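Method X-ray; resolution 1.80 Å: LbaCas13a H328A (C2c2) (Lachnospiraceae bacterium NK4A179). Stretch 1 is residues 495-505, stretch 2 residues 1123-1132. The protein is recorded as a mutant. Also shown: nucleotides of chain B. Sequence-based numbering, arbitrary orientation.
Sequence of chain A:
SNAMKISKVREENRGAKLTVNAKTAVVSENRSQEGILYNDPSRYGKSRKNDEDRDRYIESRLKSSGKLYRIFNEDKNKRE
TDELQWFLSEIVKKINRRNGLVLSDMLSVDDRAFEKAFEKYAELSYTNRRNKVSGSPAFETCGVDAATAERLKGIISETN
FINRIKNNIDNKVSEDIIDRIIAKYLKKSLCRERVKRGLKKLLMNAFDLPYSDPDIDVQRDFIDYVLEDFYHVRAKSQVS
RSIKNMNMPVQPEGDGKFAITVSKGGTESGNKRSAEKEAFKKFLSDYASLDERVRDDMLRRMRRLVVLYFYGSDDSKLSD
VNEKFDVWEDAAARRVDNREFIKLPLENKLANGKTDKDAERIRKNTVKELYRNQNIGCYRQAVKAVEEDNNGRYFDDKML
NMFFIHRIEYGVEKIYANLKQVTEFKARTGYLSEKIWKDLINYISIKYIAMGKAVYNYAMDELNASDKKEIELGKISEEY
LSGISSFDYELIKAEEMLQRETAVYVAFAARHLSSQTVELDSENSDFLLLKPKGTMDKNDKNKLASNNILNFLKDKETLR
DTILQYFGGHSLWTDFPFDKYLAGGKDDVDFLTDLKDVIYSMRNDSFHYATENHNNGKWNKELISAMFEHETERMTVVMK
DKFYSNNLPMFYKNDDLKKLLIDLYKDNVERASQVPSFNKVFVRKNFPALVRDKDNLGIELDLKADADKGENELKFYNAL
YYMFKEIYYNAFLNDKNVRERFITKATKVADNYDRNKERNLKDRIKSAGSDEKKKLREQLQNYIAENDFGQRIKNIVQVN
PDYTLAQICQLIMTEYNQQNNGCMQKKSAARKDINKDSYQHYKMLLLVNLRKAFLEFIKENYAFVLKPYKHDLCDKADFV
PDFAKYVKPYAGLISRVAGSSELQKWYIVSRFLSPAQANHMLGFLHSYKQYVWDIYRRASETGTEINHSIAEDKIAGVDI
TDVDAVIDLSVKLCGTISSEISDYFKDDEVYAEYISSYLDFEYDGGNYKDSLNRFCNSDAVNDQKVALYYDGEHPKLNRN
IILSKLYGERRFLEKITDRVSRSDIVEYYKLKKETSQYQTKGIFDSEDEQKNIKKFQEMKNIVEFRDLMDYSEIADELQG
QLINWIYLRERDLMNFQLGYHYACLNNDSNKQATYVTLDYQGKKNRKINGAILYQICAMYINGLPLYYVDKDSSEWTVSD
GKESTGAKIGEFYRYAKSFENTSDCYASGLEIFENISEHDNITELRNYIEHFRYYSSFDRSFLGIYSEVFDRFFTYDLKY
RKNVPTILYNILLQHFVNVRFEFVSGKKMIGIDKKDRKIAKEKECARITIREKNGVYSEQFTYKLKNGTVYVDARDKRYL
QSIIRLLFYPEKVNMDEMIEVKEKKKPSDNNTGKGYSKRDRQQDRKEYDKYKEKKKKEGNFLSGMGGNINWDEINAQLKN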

# COMPACT_ATOMS: atom_id res chain seq x y z
N GLU A 495 -13.69 1.04 1.67
CA GLU A 495 -14.00 1.79 2.88
C GLU A 495 -12.86 1.69 3.88
O GLU A 495 -12.49 2.69 4.50
CB GLU A 495 -15.30 1.26 3.51
CG GLU A 495 -15.78 2.03 4.74
CD GLU A 495 -17.13 1.52 5.19
OE1 GLU A 495 -17.18 0.41 5.78
OE2 GLU A 495 -18.15 2.20 4.93
N GLU A 496 -12.31 0.48 4.06
CA GLU A 496 -11.24 0.30 5.03
C GLU A 496 -9.99 1.06 4.63
O GLU A 496 -9.30 1.63 5.48
CB GLU A 496 -10.94 -1.18 5.23
CG GLU A 496 -12.10 -1.87 5.96
CD GLU A 496 -11.85 -3.32 6.33
OE1 GLU A 496 -10.88 -3.91 5.85
OE2 GLU A 496 -12.66 -3.87 7.13
N MET A 497 -9.68 1.11 3.33
CA MET A 497 -8.53 1.90 2.89
C MET A 497 -8.73 3.36 3.26
O MET A 497 -7.83 3.99 3.84
CB MET A 497 -8.32 1.78 1.37
CG MET A 497 -7.95 0.41 0.88
SD MET A 497 -6.23 -0.03 1.11
CE MET A 497 -5.47 0.83 -0.27
N LEU A 498 -9.90 3.92 2.94
CA LEU A 498 -10.11 5.34 3.22
C LEU A 498 -10.10 5.59 4.72
O LEU A 498 -9.54 6.60 5.18
CB LEU A 498 -11.43 5.82 2.61
CG LEU A 498 -11.67 7.32 2.81
CD1 LEU A 498 -10.62 8.12 2.03
CD2 LEU A 498 -13.09 7.70 2.38
N GLN A 499 -10.72 4.70 5.49
CA GLN A 499 -10.70 4.81 6.95
C GLN A 499 -9.27 4.85 7.48
O GLN A 499 -8.93 5.67 8.35
CB GLN A 499 -11.46 3.63 7.56
CG GLN A 499 -11.68 3.74 9.05
CD GLN A 499 -13.04 4.33 9.35
OE1 GLN A 499 -14.06 3.66 9.18
NE2 GLN A 499 -13.06 5.58 9.79
N ARG A 500 -8.43 3.95 6.99
CA ARG A 500 -7.05 3.88 7.48
C ARG A 500 -6.25 5.09 7.01
O ARG A 500 -5.49 5.68 7.78
CB ARG A 500 -6.42 2.57 7.03
CG ARG A 500 -5.04 2.29 7.59
CD ARG A 500 -4.68 0.81 7.39
NE ARG A 500 -4.60 0.49 5.97
CZ ARG A 500 -5.49 -0.21 5.28
NH1 ARG A 500 -6.56 -0.72 5.88
NH2 ARG A 500 -5.30 -0.41 3.98
N GLU A 501 -6.43 5.49 5.76
CA GLU A 501 -5.77 6.70 5.28
C GLU A 501 -6.19 7.92 6.10
O GLU A 501 -5.35 8.76 6.45
CB GLU A 501 -6.07 6.91 3.80
CG GLU A 501 -5.46 5.80 2.90
CD GLU A 501 -6.35 5.41 1.70
OE1 GLU A 501 -7.39 6.05 1.47
OE2 GLU A 501 -5.98 4.44 0.99
N THR A 502 -7.48 8.03 6.41
CA THR A 502 -7.97 9.16 7.20
C THR A 502 -7.40 9.12 8.61
O THR A 502 -7.09 10.17 9.18
CB THR A 502 -9.50 9.15 7.22
OG1 THR A 502 -9.98 9.22 5.87
CG2 THR A 502 -10.06 10.35 8.01
N ALA A 503 -7.23 7.92 9.16
CA ALA A 503 -6.70 7.81 10.51
C ALA A 503 -5.31 8.41 10.60
O ALA A 503 -4.93 9.00 11.62
CB ALA A 503 -6.67 6.34 10.94
N VAL A 504 -4.52 8.26 9.53
CA VAL A 504 -3.18 8.81 9.50
C VAL A 504 -3.24 10.33 9.58
O VAL A 504 -2.51 10.96 10.35
CB VAL A 504 -2.46 8.34 8.22
CG1 VAL A 504 -1.18 9.17 7.96
CG2 VAL A 504 -2.16 6.84 8.30
N TYR A 505 -4.16 10.93 8.82
CA TYR A 505 -4.26 12.39 8.79
C TYR A 505 -4.81 12.94 10.08
O TYR A 505 -4.39 14.03 10.50
CB TYR A 505 -5.10 12.84 7.59
CG TYR A 505 -4.41 12.45 6.32
CD1 TYR A 505 -3.09 12.81 6.09
CD2 TYR A 505 -5.05 11.66 5.38
CE1 TYR A 505 -2.42 12.43 4.94
CE2 TYR A 505 -4.40 11.27 4.23
CZ TYR A 505 -3.09 11.65 4.02
OH TYR A 505 -2.45 11.26 2.86
N ILE A 1123 1.95 4.86 10.88
CA ILE A 1123 0.63 5.03 11.46
C ILE A 1123 -0.41 4.23 10.69
O ILE A 1123 -1.33 3.64 11.28
CB ILE A 1123 0.27 6.52 11.53
CG1 ILE A 1123 1.24 7.24 12.48
CG2 ILE A 1123 -1.15 6.69 12.14
CD1 ILE A 1123 1.18 8.76 12.40
N ASN A 1124 -0.29 4.18 9.37
CA ASN A 1124 -1.15 3.31 8.57
C ASN A 1124 -1.09 1.87 9.09
O ASN A 1124 -2.12 1.24 9.33
CB ASN A 1124 -0.71 3.41 7.10
CG ASN A 1124 -1.58 2.60 6.16
OD1 ASN A 1124 -1.70 1.39 6.29
ND2 ASN A 1124 -2.12 3.27 5.13
N TRP A 1125 0.12 1.35 9.31
CA TRP A 1125 0.27 0.00 9.84
C TRP A 1125 -0.37 -0.14 11.21
O TRP A 1125 -0.93 -1.19 11.54
CB TRP A 1125 1.75 -0.35 9.92
CG TRP A 1125 2.31 -0.78 8.61
CD1 TRP A 1125 1.64 -1.38 7.57
CD2 TRP A 1125 3.68 -0.67 8.20
NE1 TRP A 1125 2.53 -1.66 6.53
CE2 TRP A 1125 3.78 -1.23 6.90
CE3 TRP A 1125 4.83 -0.14 8.80
CZ2 TRP A 1125 4.99 -1.27 6.19
CZ3 TRP A 1125 6.02 -0.21 8.12
CH2 TRP A 1125 6.09 -0.76 6.82
N ILE A 1126 -0.27 0.90 12.05
CA ILE A 1126 -0.95 0.83 13.35
C ILE A 1126 -2.42 0.52 13.16
O ILE A 1126 -3.00 -0.33 13.84
CB ILE A 1126 -0.76 2.13 14.14
CG1 ILE A 1126 0.65 2.20 14.70
CG2 ILE A 1126 -1.84 2.21 15.27
CD1 ILE A 1126 1.05 3.58 15.21
N TYR A 1127 -3.07 1.25 12.24
CA TYR A 1127 -4.50 1.08 12.06
C TYR A 1127 -4.84 -0.17 11.27
O TYR A 1127 -5.94 -0.71 11.44
CB TYR A 1127 -5.09 2.37 11.45
CG TYR A 1127 -5.19 3.39 12.56
CD1 TYR A 1127 -6.29 3.38 13.43
CD2 TYR A 1127 -4.16 4.28 12.82
CE1 TYR A 1127 -6.37 4.26 14.50
CE2 TYR A 1127 -4.24 5.19 13.87
CZ TYR A 1127 -5.34 5.18 14.71
OH TYR A 1127 -5.40 6.07 15.76
N LEU A 1128 -3.89 -0.68 10.48
CA LEU A 1128 -4.03 -2.02 9.95
C LEU A 1128 -4.08 -3.04 11.08
O LEU A 1128 -4.98 -3.87 11.14
CB LEU A 1128 -2.86 -2.34 9.01
CG LEU A 1128 -3.05 -3.49 8.02
CD1 LEU A 1128 -4.17 -3.14 7.01
CD2 LEU A 1128 -1.72 -3.76 7.28
N ARG A 1129 -3.10 -2.97 11.99
CA ARG A 1129 -3.07 -3.93 13.10
C ARG A 1129 -4.28 -3.78 14.00
O ARG A 1129 -4.87 -4.78 14.44
CB ARG A 1129 -1.79 -3.75 13.91
CG ARG A 1129 -1.58 -4.89 14.94
CD ARG A 1129 -0.29 -4.69 15.73
NE ARG A 1129 0.09 -5.89 16.46
CZ ARG A 1129 -0.41 -6.25 17.65
NH1 ARG A 1129 -1.33 -5.51 18.24
NH2 ARG A 1129 0.02 -7.36 18.23
N GLU A 1130 -4.70 -2.53 14.27
CA GLU A 1130 -5.80 -2.36 15.21
C GLU A 1130 -7.07 -2.93 14.64
O GLU A 1130 -7.86 -3.56 15.36
CB GLU A 1130 -6.00 -0.88 15.56
CG GLU A 1130 -7.00 -0.73 16.70
CD GLU A 1130 -7.07 0.67 17.22
OE1 GLU A 1130 -7.78 1.49 16.60
OE2 GLU A 1130 -6.43 0.95 18.25
N ARG A 1131 -7.29 -2.72 13.34
CA ARG A 1131 -8.42 -3.36 12.68
C ARG A 1131 -8.35 -4.87 12.83
O ARG A 1131 -9.35 -5.53 13.12
CB ARG A 1131 -8.45 -2.99 11.19
CG ARG A 1131 -9.54 -3.72 10.39
CD ARG A 1131 -9.25 -3.68 8.92
NE ARG A 1131 -8.15 -4.60 8.61
CZ ARG A 1131 -7.58 -4.71 7.41
NH1 ARG A 1131 -8.02 -3.97 6.39
NH2 ARG A 1131 -6.59 -5.59 7.22
N ASP A 1132 -7.17 -5.45 12.61
CA ASP A 1132 -7.11 -6.90 12.59
C ASP A 1132 -7.09 -7.50 13.99
O ASP A 1132 -7.53 -8.63 14.16
CB ASP A 1132 -5.90 -7.34 11.77
CG ASP A 1132 -6.13 -7.09 10.29
OD1 ASP A 1132 -7.32 -7.10 9.88
OD2 ASP A 1132 -5.16 -6.87 9.57
P A B 28 -6.27 -5.11 3.16
OP1 A B 28 -6.72 -5.65 4.46
OP2 A B 28 -7.13 -4.20 2.37
O5' A B 28 -4.92 -4.33 3.45
C5' A B 28 -4.16 -3.83 2.38
C4' A B 28 -2.76 -4.36 2.43
O4' A B 28 -2.71 -5.74 1.99
C3' A B 28 -1.77 -3.67 1.52
O3' A B 28 -1.34 -2.42 2.02
C2' A B 28 -0.66 -4.69 1.45
O2' A B 28 0.04 -4.70 2.68
C1' A B 28 -1.48 -5.99 1.36
N9 A B 28 -1.74 -6.34 -0.05
C8 A B 28 -2.88 -6.17 -0.79
N7 A B 28 -2.74 -6.57 -2.05
C5 A B 28 -1.43 -7.03 -2.11
C6 A B 28 -0.68 -7.61 -3.15
N6 A B 28 -1.15 -7.84 -4.39
N1 A B 28 0.60 -7.94 -2.88
C2 A B 28 1.07 -7.74 -1.64
N3 A B 28 0.46 -7.22 -0.58
C4 A B 28 -0.81 -6.88 -0.89
O HOH W 1 -7.32 -0.88 8.79
O HOH W 2 -3.25 1.35 2.99
O HOH W 3 -6.31 8.30 13.88

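Residues 1123-1132 form part of a helix that packs against the helix containing residues 495-505, with the two axes 8.6 Å apart at closest approach and their N-to-C directions 131° apart. The two helices therefore run in broadly opposing senses, and the start of stretch 2 meets the end of stretch 1: I1123 lies nearest V504, Y1127 nearest R500 and R1131 nearest E496.

The contact opens with apolar packing. The CA-to-CB bond of I1123 points toward the partner helix, and CG2 of I1123 lies 4.0 Å from V504 CG2 and 3.9 Å from V504 CA. The same valine methyl reaches the next residue, with V504 CG2 3.4 Å from N1124 N and 3.9 Å from N1124 CB. Although the CA-to-CB bond of N1124 points sideways, the end of its side chain comes nearer to stretch 1, where N1124 OD1 accepts a weak hydrogen bond from R500 NE (3.1 Å, with an N-H...O angle of only 128°). Water 2 adds a second link between these side chains, accepting from R500 NH2 at 2.9 Å and from N1124 ND2 at 3.1 Å.

The CA-to-CB bond of W1125 points away, and I1126 makes no contact. One turn beyond I1123, Y1127 again faces stretch 1. A503 CB sits 3.7 Å from the centroid of the Y1127 ring and 11° off the ring normal, a CH-pi contact over the face. Water 3 donates to A503 O at 2.7 Å and, weakly, to Y1127 OH at 3.1 Å. The Y1127 backbone is also engaged: water 1 accepts from R500 NH1 (3.0 Å) and donates to Y1127 O (3.0 Å).

L1128 covers one face of the R500 guanidinium, its CD1 lying 3.6 Å from R500 NH1, while N1124 OD1 occupies the edge of the same group. The R500 side chain, t at chi1 and chi2 but turned to p at chi3, thus combines apolar and polar contacts, and R500 CD approaches L1128 N to 3.5 Å.

At R1131 the contact becomes ionic. Its NH1 forms a salt bridge with E496 OE1 at 2.9 Å, yet also lies 3.6 Å from R500 NH1, bringing two positive groups together. Three acidic groups approach R1131: besides E496, D1132 forms a salt bridge with it, D1132 OD1 lying 2.9 Å from R1131 NE, and OP1 of nucleotide A 28 of chain B accepts hydrogen bonds from R1131 NH1 (2.9 Å) and R1131 NH2 (2.8 Å). This arginine consequently joins the helix pair to the nucleic acid backbone.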